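Local coordinates for protein monomethylamine methyltransferase MtmB1 (Methanosarcina barkeri, PDB 1NTH) that catalyses transfer of the methyl group of monomethylamine to the corrinoid cofactor of its partner protein MtmC, a step of methanogenesis from methylamine, at residues A[111-116]-A[361-366]; A[150-155]-A[382-387]; A[352-357]-A[403-408]; A[230-235]-A[256-261]; A[182-187]-A[220-225]. One frame throughout, in Å; residues are numbered along the deposited sequence.

Interaction 1 (A[111-116]-A[361-366]); sequences VNVRKR and REILSG
R361 O faces the guanidinium edge of R116, whose NH1 donates to it over 2.8 Å in a bond bent to 146°. A kink at chi3 of R116 (68°) swings its NE aside, and NE donates to A122 O while NH1 also serves T357 O. An alanine in place of R116 would probably leave these three carbonyl oxygens without this donor and helix 343-359 less firmly tied to segment 111-116. E362 does the reverse, its side chain accepting from backbone. R116 N meets the anti lone pair of E362 OE2 at 2.8 Å, nearly straight at 169°, while E362 OE1 takes the amide of S330. CG of E362 presses on R114 O at 3.2 Å, and a water bridges R114 O to E362 O. I363, opening barrel strand 363-366, touches V113 CG1 with its CD1 at 4.1 Å, the side chains crossing at about a right angle. S365 OG is hydrogen-bonded to O2 of the pyrrolysine at position 202 inside the TIM barrel. R116 and E362, both buried, thus spend their polar ends largely on main-chain atoms, which fixes the course of segment 111-116 against the N-terminal end of strand 363-366.

Interaction 2 (A[150-155]-A[382-387]); sequences EKEVDT and EARMMG
A type I turn from E150 to V153 lies against segment 382-387 of helix 380-393, with the CA atoms of E152 and G387 5.5 Å apart. E150 and R384 form a side-on salt bridge, two nitrogens to two oxygens. R384 CG is anti to the backbone N (chi1 -180°), and the bend at chi3 carries NE toward E150. R384 NH2 reaches the syn lone pair of E150 OE2 at 2.9 Å, close to the guanidinium plane. R384 NE meets E150 OE1 at 2.8 Å from above the carboxylate, 39° out of its plane, the flat groups being turned 41° apart. In this TIM barrel the turn leads into strand 155-156, and helix 380-393 follows strand 363-366. The guanidinium also binds F3 O and R4 O of a second subunit, with a cation-pi contact to F3 there. A leucine in place of R384 would probably leave the buried E150 carboxylate without this countercharge and the subunit interface without these bonds. E152 OE1 comes 3.0 Å from G387 C, where a side chain on G387 would collide with it; K123 and R391 pair with its two oxygens. V153 CG2 packs on A383 CB at 3.9 Å.

Interaction 3 (A[352-357]-A[403-408]); sequences QSITDT and VILDKL
Apolar contacts carry this pairing, and I354 is at their centre. Its CG2 lies 3.6 Å from L405 CD2, the two side chains sliding past each other in opposite directions. The other branch, extended at chi2 (169°), takes I354 CD1 to L408 CD2 at 3.8 Å and to the more distant I404 CG2, whose side chain it crosses at about a right angle. The helix segments run nearly antiparallel, at 157°, with axes 10.3 Å apart at closest approach, and the contacts are made by side-chain atoms alone. Helix 343-359 is a barrel helix of the TIM fold, joining strands 330-333 and 363-366; helix 398-410 packs on it from outside and meets helix 438-454 on its own account, L408 touching L451 and L454. Helix 380-393 meets I354 through V389 and T393. One polar atom enters the apolar seam: T355 OG1 sits 3.4 Å from both CD1 and CD2 of L405, and its hydrogen bond goes back to A351 O of its own helix. Within segment 352-357, S353 O accepts from T357 N and T357 OG1, the hydroxyl at 2.8 Å, and these two donors approach from opposite faces of the carbonyl plane.

Interaction 4 (A[230-235]-A[256-261]); sequences VSQLNE and IMDEQM
Strands 227-231 and 255-259 run parallel, pairing V230 with D258 and S231 with E259; the overall directions of the two segments differ by 31°. With helix 240-251 between them they form a beta-alpha-beta unit of the TIM barrel. The ladder has three rungs: V230 N donates to M257 O at 3.0 Å, E259 N to V230 O at 2.9 Å, and Q232 N to E259 O at 2.8 Å. V230 and D258 share one face of the sheet. CG1 of V230 takes the crowded position between its backbone N and carbonyl carbon (chi1 60°), which brings it within 3.5 Å of D258 CA, and V230 also packs on A242 and I246. Q232 extends toward D258, its NE2 donating to the syn side of D258 OD2 at 2.7 Å. H294 ND1 also binds this oxygen and S289 OG binds OD1, so the buried carboxylate is held at both oxygens. S231 and E259 occupy the other face; E259 has two conformers, and its short approach to S231 OG is doubtful. Past the strands Q232 CB rests on Q260 CG at 3.5 Å, and a water joins Q232 O, N234 OD1 and M261 N. N234 ND2 donates to E235 OE2 of its own segment and across the contact to M261 O at 2.7 Å, the latter met from 44° above the carbonyl plane.

Interaction 5 (A[182-187]-A[220-225]); sequences TETRLI and GGMTCT
G220 O is approached from two directions, by a C-H group of R185 and by a water. R185 CA points its hydrogen at G220 O, with 3.5 Å between the heavy atoms and an angle of 159° at the hydrogen. A water donates to the same G220 O at 3.1 Å and to R185 O at 2.8 Å, bridging the helix backbone to the loop. R185 CG, anti to its carbonyl carbon (chi1 -80°), lies alongside the G220 carbonyl and G221 N. Beyond it the guanidinium leaves the contact: NE binds T219 O, and NH2 binds G251 O of a fifth subunit. Here the long helix 174-193 meets the loop that feeds barrel strand 227-231 of the TIM fold. The backbones come close at the two glycines, the CA atoms of R185 and G221 being 4.4 Å apart; at the positive phi of G220 a side chain would jam against the preceding carbonyl. T184 covers G221 and M222. Its CG2 touches G221 C at 3.5 Å, and its OG1 meets M222 CG at 3.2 Å, the two side chains crossing at about a right angle. N158 holds this hydroxyl with a weak hydrogen bond.

From the N terminus, interaction 1 opens first at 111-116 and interaction 2 next at 150-155. Two local loops then close in series: interaction 5 joins helix 174-193 to the loop before strand 227-231, and interaction 4 pairs that strand with 255-259. Both lie within the much longer loops of interactions 1 and 2. Interaction 3 opens at 352-357, before interaction 1 closes at 361-366 and interaction 2 at 382-387, and itself closes last, at 403-408; these three therefore cross one another. They also touch: R361 N and D356 O, and M386 O and S353 OG, are probably hydrogen-bonded, linking the start of segment 361-366 to helix 343-359 and that helix to helix 380-393. Interactions 3 and 5 lie on opposite sides of the chain's centre.

Interaction 1 (A[111-116]-A[361-366])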
# COMPACT_ATOMS: atom_id res chain seq x y z
N VAL A 111 -11.16 -3.95 16.19
CA VAL A 111 -11.56 -3.85 17.59
C VAL A 111 -10.35 -3.70 18.49
O VAL A 111 -9.27 -4.23 18.19
CB VAL A 111 -12.38 -5.09 18.06
CG1 VAL A 111 -13.69 -5.16 17.29
CG2 VAL A 111 -11.57 -6.36 17.87
N ASN A 112 -10.52 -2.96 19.57
CA ASN A 112 -9.44 -2.75 20.52
C ASN A 112 -9.49 -3.78 21.63
O ASN A 112 -10.55 -4.04 22.20
CB ASN A 112 -9.54 -1.35 21.15
CG ASN A 112 -9.43 -0.25 20.13
OD1 ASN A 112 -10.43 0.25 19.62
ND2 ASN A 112 -8.20 0.14 19.82
N VAL A 113 -8.34 -4.37 21.92
CA VAL A 113 -8.24 -5.35 22.99
C VAL A 113 -7.46 -4.69 24.12
O VAL A 113 -6.28 -4.38 23.98
CB VAL A 113 -7.49 -6.62 22.54
CG1 VAL A 113 -7.44 -7.63 23.69
CG2 VAL A 113 -8.18 -7.22 21.33
N ARG A 114 -8.15 -4.44 25.24
CA ARG A 114 -7.53 -3.80 26.40
C ARG A 114 -7.75 -4.66 27.64
O ARG A 114 -8.65 -5.50 27.67
CB ARG A 114 -8.11 -2.40 26.60
CG ARG A 114 -7.91 -1.49 25.38
CD ARG A 114 -8.23 -0.03 25.70
NE ARG A 114 -7.99 0.84 24.55
CZ ARG A 114 -8.94 1.29 23.74
NH1 ARG A 114 -10.21 0.96 23.94
NH2 ARG A 114 -8.62 2.09 22.72
N LYS A 115 -6.94 -4.45 28.66
CA LYS A 115 -7.04 -5.24 29.88
C LYS A 115 -8.37 -5.14 30.63
O LYS A 115 -8.99 -4.07 30.69
CB LYS A 115 -5.91 -4.88 30.85
CG LYS A 115 -5.94 -5.72 32.13
CD LYS A 115 -4.83 -5.37 33.11
CE LYS A 115 -4.93 -6.25 34.35
NZ LYS A 115 -3.86 -5.93 35.34
N ARG A 116 -8.81 -6.27 31.18
CA ARG A 116 -10.03 -6.34 31.98
C ARG A 116 -9.64 -6.85 33.36
O ARG A 116 -8.74 -7.68 33.50
CB ARG A 116 -11.05 -7.31 31.37
CG ARG A 116 -11.72 -6.83 30.10
CD ARG A 116 -12.83 -7.79 29.66
NE ARG A 116 -13.98 -7.79 30.58
CZ ARG A 116 -14.28 -8.77 31.43
NH1 ARG A 116 -13.51 -9.86 31.49
NH2 ARG A 116 -15.34 -8.67 32.21
N ARG A 361 -11.06 -12.37 31.76
CA ARG A 361 -10.50 -12.69 30.45
C ARG A 361 -10.78 -11.55 29.47
O ARG A 361 -11.86 -10.96 29.50
CB ARG A 361 -11.12 -13.98 29.89
CG ARG A 361 -10.79 -15.24 30.66
CD ARG A 361 -9.34 -15.68 30.46
NE ARG A 361 -9.05 -16.86 31.27
CZ ARG A 361 -7.86 -17.43 31.39
NH1 ARG A 361 -6.81 -16.95 30.74
NH2 ARG A 361 -7.71 -18.49 32.18
N GLU A 362 -9.82 -11.26 28.61
CA GLU A 362 -10.00 -10.20 27.62
C GLU A 362 -10.66 -10.75 26.36
O GLU A 362 -11.37 -10.02 25.66
CB GLU A 362 -8.67 -9.56 27.24
CG GLU A 362 -8.10 -8.59 28.26
CD GLU A 362 -7.51 -9.26 29.49
OE1 GLU A 362 -6.99 -10.39 29.37
OE2 GLU A 362 -7.55 -8.64 30.58
N ILE A 363 -10.43 -12.02 26.06
CA ILE A 363 -10.97 -12.65 24.87
C ILE A 363 -11.60 -14.01 25.14
O ILE A 363 -11.06 -14.82 25.89
CB ILE A 363 -9.87 -12.83 23.80
CG1 ILE A 363 -9.28 -11.46 23.42
CG2 ILE A 363 -10.43 -13.54 22.57
CD1 ILE A 363 -8.06 -11.55 22.51
N LEU A 364 -12.76 -14.26 24.53
CA LEU A 364 -13.46 -15.54 24.65
C LEU A 364 -13.38 -16.15 23.25
O LEU A 364 -13.89 -15.56 22.29
CB LEU A 364 -14.93 -15.33 25.04
CG LEU A 364 -15.21 -14.42 26.24
CD1 LEU A 364 -16.70 -14.45 26.55
CD2 LEU A 364 -14.40 -14.90 27.44
N SER A 365 -12.76 -17.32 23.13
CA SER A 365 -12.60 -17.96 21.83
C SER A 365 -13.39 -19.28 21.76
O SER A 365 -12.96 -20.29 22.32
CB SER A 365 -11.10 -18.23 21.58
OG SER A 365 -10.82 -18.47 20.21
N GLY A 366 -14.53 -19.25 21.08
CA GLY A 366 -15.37 -20.44 20.98
C GLY A 366 -16.27 -20.41 19.75
O GLY A 366 -16.27 -19.43 19.01
O HOH W 1 -10.88 -6.85 26.33

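Interaction 2 (A[150-155]-A[382-387])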
# COMPACT_ATOMS: atom_id res chain seq x y z
N GLU A 150 -23.21 -12.66 13.03
CA GLU A 150 -23.65 -12.39 14.39
C GLU A 150 -22.99 -11.11 14.91
O GLU A 150 -21.76 -11.04 14.99
CB GLU A 150 -23.27 -13.55 15.32
CG GLU A 150 -24.01 -14.86 15.07
CD GLU A 150 -25.50 -14.74 15.35
OE1 GLU A 150 -25.88 -13.97 16.26
OE2 GLU A 150 -26.29 -15.44 14.68
N LYS A 151 -23.78 -10.11 15.27
CA LYS A 151 -23.21 -8.87 15.80
C LYS A 151 -22.47 -9.10 17.11
O LYS A 151 -21.62 -8.30 17.51
CB LYS A 151 -24.30 -7.81 16.00
CG LYS A 151 -24.72 -7.14 14.71
CD LYS A 151 -25.58 -5.92 14.97
CE LYS A 151 -25.80 -5.13 13.68
NZ LYS A 151 -26.56 -3.88 13.93
N GLU A 152 -22.79 -10.20 17.79
CA GLU A 152 -22.14 -10.55 19.05
C GLU A 152 -20.66 -10.87 18.84
O GLU A 152 -19.85 -10.67 19.75
CB GLU A 152 -22.81 -11.79 19.67
CG GLU A 152 -24.13 -11.55 20.39
CD GLU A 152 -23.97 -10.70 21.64
OE1 GLU A 152 -22.92 -10.81 22.32
OE2 GLU A 152 -24.90 -9.93 21.95
N VAL A 153 -20.33 -11.37 17.66
CA VAL A 153 -18.95 -11.76 17.35
C VAL A 153 -18.08 -10.59 16.87
O VAL A 153 -18.48 -9.82 15.99
CB VAL A 153 -18.95 -12.89 16.29
CG1 VAL A 153 -17.53 -13.32 15.96
CG2 VAL A 153 -19.74 -14.09 16.83
N ASP A 154 -16.90 -10.46 17.47
CA ASP A 154 -15.94 -9.40 17.14
C ASP A 154 -14.84 -9.83 16.17
O ASP A 154 -14.47 -9.07 15.27
CB ASP A 154 -15.28 -8.88 18.42
CG ASP A 154 -16.26 -8.24 19.37
OD1 ASP A 154 -16.94 -7.28 18.95
OD2 ASP A 154 -16.35 -8.68 20.53
N THR A 155 -14.31 -11.03 16.38
CA THR A 155 -13.26 -11.58 15.54
C THR A 155 -13.60 -13.04 15.27
O THR A 155 -14.50 -13.59 15.91
CB THR A 155 -11.87 -11.52 16.23
OG1 THR A 155 -11.90 -12.31 17.43
CG2 THR A 155 -11.52 -10.09 16.59
N GLU A 382 -23.82 -20.91 18.88
CA GLU A 382 -23.12 -21.12 20.15
C GLU A 382 -22.32 -19.88 20.53
O GLU A 382 -22.22 -19.54 21.71
CB GLU A 382 -22.21 -22.35 20.05
CG GLU A 382 -22.95 -23.66 19.77
CD GLU A 382 -22.82 -24.11 18.32
OE1 GLU A 382 -21.69 -24.44 17.90
OE2 GLU A 382 -23.85 -24.12 17.61
N ALA A 383 -21.75 -19.21 19.54
CA ALA A 383 -20.98 -18.00 19.79
C ALA A 383 -21.91 -16.87 20.21
O ALA A 383 -21.53 -16.00 21.00
CB ALA A 383 -20.20 -17.60 18.53
N ARG A 384 -23.13 -16.87 19.69
CA ARG A 384 -24.09 -15.83 20.06
C ARG A 384 -24.39 -15.95 21.55
O ARG A 384 -24.44 -14.95 22.26
CB ARG A 384 -25.39 -15.98 19.26
CG ARG A 384 -26.43 -14.92 19.61
CD ARG A 384 -27.82 -15.28 19.12
NE ARG A 384 -27.90 -15.35 17.66
CZ ARG A 384 -29.02 -15.62 17.00
NH1 ARG A 384 -30.15 -15.85 17.66
NH2 ARG A 384 -29.01 -15.66 15.67
N MET A 385 -24.60 -17.18 22.02
CA MET A 385 -24.89 -17.39 23.44
C MET A 385 -23.69 -16.98 24.28
O MET A 385 -23.84 -16.33 25.32
CB MET A 385 -25.24 -18.85 23.70
CG MET A 385 -25.66 -19.13 25.15
SD MET A 385 -27.17 -18.24 25.63
CE MET A 385 -28.42 -19.37 25.02
N MET A 386 -22.50 -17.36 23.82
CA MET A 386 -21.27 -17.02 24.53
C MET A 386 -21.20 -15.51 24.71
O MET A 386 -20.87 -15.02 25.80
CB MET A 386 -20.06 -17.53 23.72
CG MET A 386 -18.70 -17.28 24.36
SD MET A 386 -17.35 -18.02 23.40
CE MET A 386 -17.23 -16.87 22.03
N GLY A 387 -21.54 -14.77 23.66
CA GLY A 387 -21.51 -13.32 23.72
C GLY A 387 -22.59 -12.70 24.58
O GLY A 387 -22.31 -11.77 25.35

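Interaction 3 (A[352-357]-A[403-408])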
# COMPACT_ATOMS: atom_id res chain seq x y z
N GLN A 352 -18.99 -21.40 31.02
CA GLN A 352 -17.63 -20.95 30.79
C GLN A 352 -17.57 -19.46 30.50
O GLN A 352 -16.64 -18.78 30.91
CB GLN A 352 -16.97 -21.73 29.66
CG GLN A 352 -15.47 -21.49 29.61
CD GLN A 352 -14.76 -22.36 28.60
OE1 GLN A 352 -15.21 -23.46 28.28
NE2 GLN A 352 -13.63 -21.88 28.10
N SER A 353 -18.57 -18.94 29.78
CA SER A 353 -18.60 -17.52 29.47
C SER A 353 -18.76 -16.71 30.76
O SER A 353 -18.15 -15.66 30.93
CB SER A 353 -19.75 -17.21 28.51
OG SER A 353 -19.78 -15.82 28.20
N ILE A 354 -19.57 -17.22 31.69
CA ILE A 354 -19.76 -16.54 32.96
C ILE A 354 -18.43 -16.52 33.71
O ILE A 354 -18.00 -15.48 34.21
CB ILE A 354 -20.82 -17.26 33.82
CG1 ILE A 354 -22.20 -17.10 33.18
CG2 ILE A 354 -20.80 -16.71 35.25
CD1 ILE A 354 -23.28 -17.98 33.81
N THR A 355 -17.78 -17.67 33.78
CA THR A 355 -16.50 -17.80 34.47
C THR A 355 -15.42 -16.92 33.86
O THR A 355 -14.73 -16.19 34.58
CB THR A 355 -16.02 -19.26 34.45
OG1 THR A 355 -17.02 -20.11 35.02
CG2 THR A 355 -14.72 -19.41 35.23
N ASP A 356 -15.26 -16.99 32.54
CA ASP A 356 -14.25 -16.21 31.85
C ASP A 356 -14.47 -14.70 31.96
O ASP A 356 -13.53 -13.94 32.19
CB ASP A 356 -14.19 -16.60 30.37
CG ASP A 356 -13.65 -18.00 30.15
OD1 ASP A 356 -12.94 -18.51 31.05
OD2 ASP A 356 -13.92 -18.58 29.08
N THR A 357 -15.72 -14.28 31.79
CA THR A 357 -16.04 -12.86 31.88
C THR A 357 -15.78 -12.31 33.28
O THR A 357 -15.09 -11.31 33.45
CB THR A 357 -17.52 -12.61 31.50
OG1 THR A 357 -17.73 -13.05 30.15
CG2 THR A 357 -17.86 -11.14 31.62
N VAL A 403 -22.25 -18.16 43.04
CA VAL A 403 -23.49 -18.86 43.37
C VAL A 403 -24.17 -19.35 42.09
O VAL A 403 -24.62 -20.49 42.02
CB VAL A 403 -24.46 -17.94 44.14
CG1 VAL A 403 -25.83 -18.59 44.26
CG2 VAL A 403 -23.90 -17.64 45.52
N ILE A 404 -24.23 -18.48 41.09
CA ILE A 404 -24.85 -18.84 39.82
C ILE A 404 -24.12 -20.01 39.16
O ILE A 404 -24.75 -20.94 38.64
CB ILE A 404 -24.86 -17.64 38.84
CG1 ILE A 404 -25.82 -16.56 39.37
CG2 ILE A 404 -25.28 -18.09 37.45
CD1 ILE A 404 -25.86 -15.30 38.53
N LEU A 405 -22.79 -19.97 39.17
CA LEU A 405 -22.00 -21.04 38.56
C LEU A 405 -22.22 -22.38 39.23
O LEU A 405 -22.32 -23.41 38.56
CB LEU A 405 -20.51 -20.68 38.60
CG LEU A 405 -20.09 -19.63 37.57
CD1 LEU A 405 -18.65 -19.20 37.82
CD2 LEU A 405 -20.26 -20.20 36.16
N ASP A 406 -22.29 -22.39 40.56
CA ASP A 406 -22.51 -23.64 41.27
C ASP A 406 -23.84 -24.27 40.85
O ASP A 406 -23.92 -25.48 40.63
CB ASP A 406 -22.50 -23.40 42.78
CG ASP A 406 -22.74 -24.68 43.57
OD1 ASP A 406 -22.01 -25.67 43.35
OD2 ASP A 406 -23.66 -24.69 44.42
N LYS A 407 -24.87 -23.44 40.72
CA LYS A 407 -26.18 -23.93 40.31
C LYS A 407 -26.21 -24.37 38.86
O LYS A 407 -26.83 -25.38 38.52
CB LYS A 407 -27.24 -22.85 40.52
CG LYS A 407 -27.46 -22.43 41.96
CD LYS A 407 -28.52 -21.35 42.05
CE LYS A 407 -28.74 -20.89 43.48
NZ LYS A 407 -29.77 -19.81 43.55
N LEU A 408 -25.56 -23.60 38.00
CA LEU A 408 -25.53 -23.90 36.57
C LEU A 408 -24.77 -25.17 36.25
O LEU A 408 -25.27 -26.04 35.53
CB LEU A 408 -24.93 -22.72 35.79
CG LEU A 408 -24.78 -22.90 34.28
CD1 LEU A 408 -26.11 -23.29 33.65
CD2 LEU A 408 -24.26 -21.60 33.68

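Interaction 4 (A[230-235]-A[256-261])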
# COMPACT_ATOMS: atom_id res chain seq x y z
N VAL A 230 0.61 -20.08 18.39
CA VAL A 230 1.76 -20.93 18.68
C VAL A 230 1.29 -21.75 19.88
O VAL A 230 0.77 -21.20 20.85
CB VAL A 230 3.03 -20.12 19.01
CG1 VAL A 230 2.82 -19.26 20.23
CG2 VAL A 230 4.20 -21.09 19.22
N SER A 231 1.46 -23.06 19.81
CA SER A 231 0.98 -23.93 20.88
C SER A 231 2.02 -24.54 21.80
O SER A 231 2.98 -25.16 21.34
CB SER A 231 0.16 -25.07 20.27
OG SER A 231 -0.88 -24.58 19.44
N GLN A 232 1.83 -24.36 23.10
CA GLN A 232 2.73 -24.96 24.08
C GLN A 232 2.23 -26.39 24.27
O GLN A 232 1.06 -26.68 24.00
CB GLN A 232 2.65 -24.24 25.43
CG GLN A 232 3.22 -22.83 25.44
CD GLN A 232 3.33 -22.28 26.86
OE1 GLN A 232 3.96 -22.90 27.72
NE2 GLN A 232 2.71 -21.13 27.11
N LEU A 233 3.09 -27.27 24.74
CA LEU A 233 2.69 -28.66 24.97
C LEU A 233 2.37 -28.89 26.45
O LEU A 233 2.43 -27.96 27.25
CB LEU A 233 3.80 -29.60 24.49
CG LEU A 233 4.22 -29.41 23.03
CD1 LEU A 233 5.27 -30.44 22.65
CD2 LEU A 233 3.00 -29.54 22.12
N ASN A 234 2.02 -30.12 26.80
CA ASN A 234 1.67 -30.45 28.19
C ASN A 234 2.73 -31.31 28.88
O ASN A 234 3.03 -32.39 28.39
CB ASN A 234 0.34 -31.20 28.22
CG ASN A 234 -0.80 -30.39 27.67
OD1 ASN A 234 -0.85 -30.11 26.47
ND2 ASN A 234 -1.72 -29.99 28.53
N GLU A 235 3.31 -30.85 30.00
CA GLU A 235 3.04 -29.55 30.63
C GLU A 235 4.42 -28.89 30.73
O GLU A 235 5.41 -29.58 30.96
CB GLU A 235 2.47 -29.73 32.05
CG GLU A 235 1.20 -30.56 32.16
CD GLU A 235 -0.00 -29.90 31.50
OE1 GLU A 235 0.07 -28.70 31.17
OE2 GLU A 235 -1.03 -30.59 31.32
N ILE A 256 1.01 -12.01 18.33
CA ILE A 256 1.20 -13.41 18.70
C ILE A 256 0.31 -13.91 19.82
O ILE A 256 0.23 -13.29 20.89
CB ILE A 256 2.67 -13.67 19.11
CG1 ILE A 256 3.60 -13.41 17.92
CG2 ILE A 256 2.84 -15.10 19.63
CD1 ILE A 256 5.08 -13.51 18.26
N MET A 257 -0.38 -15.01 19.57
CA MET A 257 -1.24 -15.63 20.58
C MET A 257 -0.62 -16.97 20.95
O MET A 257 -0.61 -17.91 20.15
CB MET A 257 -2.66 -15.87 20.06
CG MET A 257 -3.56 -16.51 21.12
SD MET A 257 -4.96 -17.43 20.44
CE MET A 257 -4.14 -18.96 19.99
N ASP A 258 -0.07 -17.04 22.16
CA ASP A 258 0.51 -18.28 22.66
C ASP A 258 -0.63 -19.00 23.37
O ASP A 258 -1.43 -18.36 24.05
CB ASP A 258 1.63 -17.96 23.65
CG ASP A 258 2.06 -19.16 24.47
OD1 ASP A 258 3.12 -19.76 24.16
OD2 ASP A 258 1.34 -19.51 25.42
N GLU A 259 -0.73 -20.31 23.20
CA GLU A 259 -1.80 -21.05 23.86
C GLU A 259 -1.27 -22.26 24.61
O GLU A 259 -0.24 -22.83 24.24
CB GLU A 259 -2.85 -21.51 22.85
CG GLU A 259 -2.37 -22.55 21.87
CD GLU A 259 -3.48 -23.06 20.98
OE1 GLU A 259 -3.23 -24.01 20.20
OE2 GLU A 259 -4.60 -22.51 21.05
N GLN A 260 -1.96 -22.63 25.67
CA GLN A 260 -1.60 -23.82 26.45
C GLN A 260 -2.90 -24.30 27.07
O GLN A 260 -3.72 -23.51 27.54
CB GLN A 260 -0.57 -23.50 27.53
CG GLN A 260 0.29 -24.72 27.92
CD GLN A 260 -0.33 -25.56 29.03
OE1 GLN A 260 -0.23 -26.79 29.02
NE2 GLN A 260 -0.96 -24.90 30.00
N MET A 261 -3.10 -25.61 27.03
CA MET A 261 -4.31 -26.20 27.57
C MET A 261 -3.96 -27.22 28.65
O MET A 261 -3.85 -28.42 28.37
CB MET A 261 -5.10 -26.87 26.45
CG MET A 261 -5.55 -25.91 25.34
SD MET A 261 -4.22 -25.24 24.29
CE MET A 261 -3.96 -26.62 23.16
O HOH W 2 -1.14 -27.44 25.81

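Interaction 5 (A[182-187]-A[220-225])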
# COMPACT_ATOMS: atom_id res chain seq x y z
N THR A 182 -5.10 -20.64 2.03
CA THR A 182 -6.51 -20.65 1.65
C THR A 182 -7.50 -20.47 2.79
O THR A 182 -8.50 -19.76 2.66
CB THR A 182 -6.84 -21.96 0.90
OG1 THR A 182 -6.00 -22.07 -0.25
CG2 THR A 182 -8.30 -21.98 0.46
N GLU A 183 -7.22 -21.12 3.91
CA GLU A 183 -8.07 -21.06 5.10
C GLU A 183 -8.51 -19.63 5.42
O GLU A 183 -9.71 -19.33 5.44
CB GLU A 183 -7.30 -21.66 6.28
CG GLU A 183 -7.97 -21.58 7.63
CD GLU A 183 -7.04 -22.07 8.73
OE1 GLU A 183 -6.60 -21.25 9.56
OE2 GLU A 183 -6.73 -23.28 8.74
N THR A 184 -7.56 -18.74 5.67
CA THR A 184 -7.92 -17.38 6.01
C THR A 184 -8.44 -16.58 4.82
O THR A 184 -9.29 -15.70 4.99
CB THR A 184 -6.74 -16.64 6.68
OG1 THR A 184 -6.43 -17.29 7.92
CG2 THR A 184 -7.10 -15.19 6.98
N ARG A 185 -7.94 -16.87 3.62
CA ARG A 185 -8.43 -16.16 2.45
C ARG A 185 -9.93 -16.40 2.31
O ARG A 185 -10.70 -15.46 2.08
CB ARG A 185 -7.69 -16.62 1.18
CG ARG A 185 -6.32 -15.98 1.03
CD ARG A 185 -5.51 -16.60 -0.11
NE ARG A 185 -4.32 -15.79 -0.39
CZ ARG A 185 -3.26 -16.21 -1.07
NH1 ARG A 185 -3.21 -17.45 -1.54
NH2 ARG A 185 -2.23 -15.39 -1.27
N LEU A 186 -10.36 -17.65 2.48
CA LEU A 186 -11.78 -17.97 2.39
C LEU A 186 -12.58 -17.36 3.54
O LEU A 186 -13.68 -16.85 3.34
CB LEU A 186 -11.99 -19.49 2.40
CG LEU A 186 -11.49 -20.27 1.19
CD1 LEU A 186 -11.71 -21.76 1.41
CD2 LEU A 186 -12.21 -19.80 -0.07
N ILE A 187 -12.02 -17.41 4.74
CA ILE A 187 -12.70 -16.87 5.91
C ILE A 187 -12.90 -15.36 5.81
O ILE A 187 -13.97 -14.85 6.14
CB ILE A 187 -11.95 -17.25 7.20
CG1 ILE A 187 -12.09 -18.76 7.43
CG2 ILE A 187 -12.51 -16.47 8.39
CD1 ILE A 187 -11.22 -19.30 8.55
N GLY A 220 -4.25 -11.23 1.19
CA GLY A 220 -5.62 -11.72 1.22
C GLY A 220 -5.85 -12.69 2.35
O GLY A 220 -6.99 -13.01 2.69
N GLY A 221 -4.76 -13.16 2.95
CA GLY A 221 -4.86 -14.10 4.05
C GLY A 221 -4.50 -13.48 5.39
O GLY A 221 -4.87 -12.34 5.67
N MET A 222 -3.78 -14.22 6.22
CA MET A 222 -3.39 -13.70 7.52
C MET A 222 -2.41 -12.53 7.39
O MET A 222 -1.52 -12.54 6.54
CB MET A 222 -2.76 -14.80 8.38
CG MET A 222 -3.75 -15.85 8.83
SD MET A 222 -3.09 -16.89 10.14
CE MET A 222 -3.17 -15.76 11.54
N THR A 223 -2.60 -11.52 8.23
CA THR A 223 -1.74 -10.35 8.24
C THR A 223 -1.41 -9.99 9.69
O THR A 223 -1.88 -10.65 10.61
CB THR A 223 -2.41 -9.14 7.53
OG1 THR A 223 -1.46 -8.09 7.39
CG2 THR A 223 -3.60 -8.65 8.33
N CYS A 224 -0.61 -8.94 9.90
CA CYS A 224 -0.20 -8.59 11.25
C CYS A 224 -1.31 -8.23 12.24
O CYS A 224 -1.09 -8.28 13.44
CB CYS A 224 0.85 -7.48 11.22
SG CYS A 224 0.25 -5.88 10.67
N THR A 225 -2.49 -7.89 11.73
CA THR A 225 -3.62 -7.53 12.59
C THR A 225 -4.48 -8.73 12.99
O THR A 225 -5.57 -8.57 13.54
CB THR A 225 -4.51 -6.48 11.90
OG1 THR A 225 -4.80 -6.91 10.57
CG2 THR A 225 -3.81 -5.14 11.86
O HOH W 3 -9.62 -13.09 1.08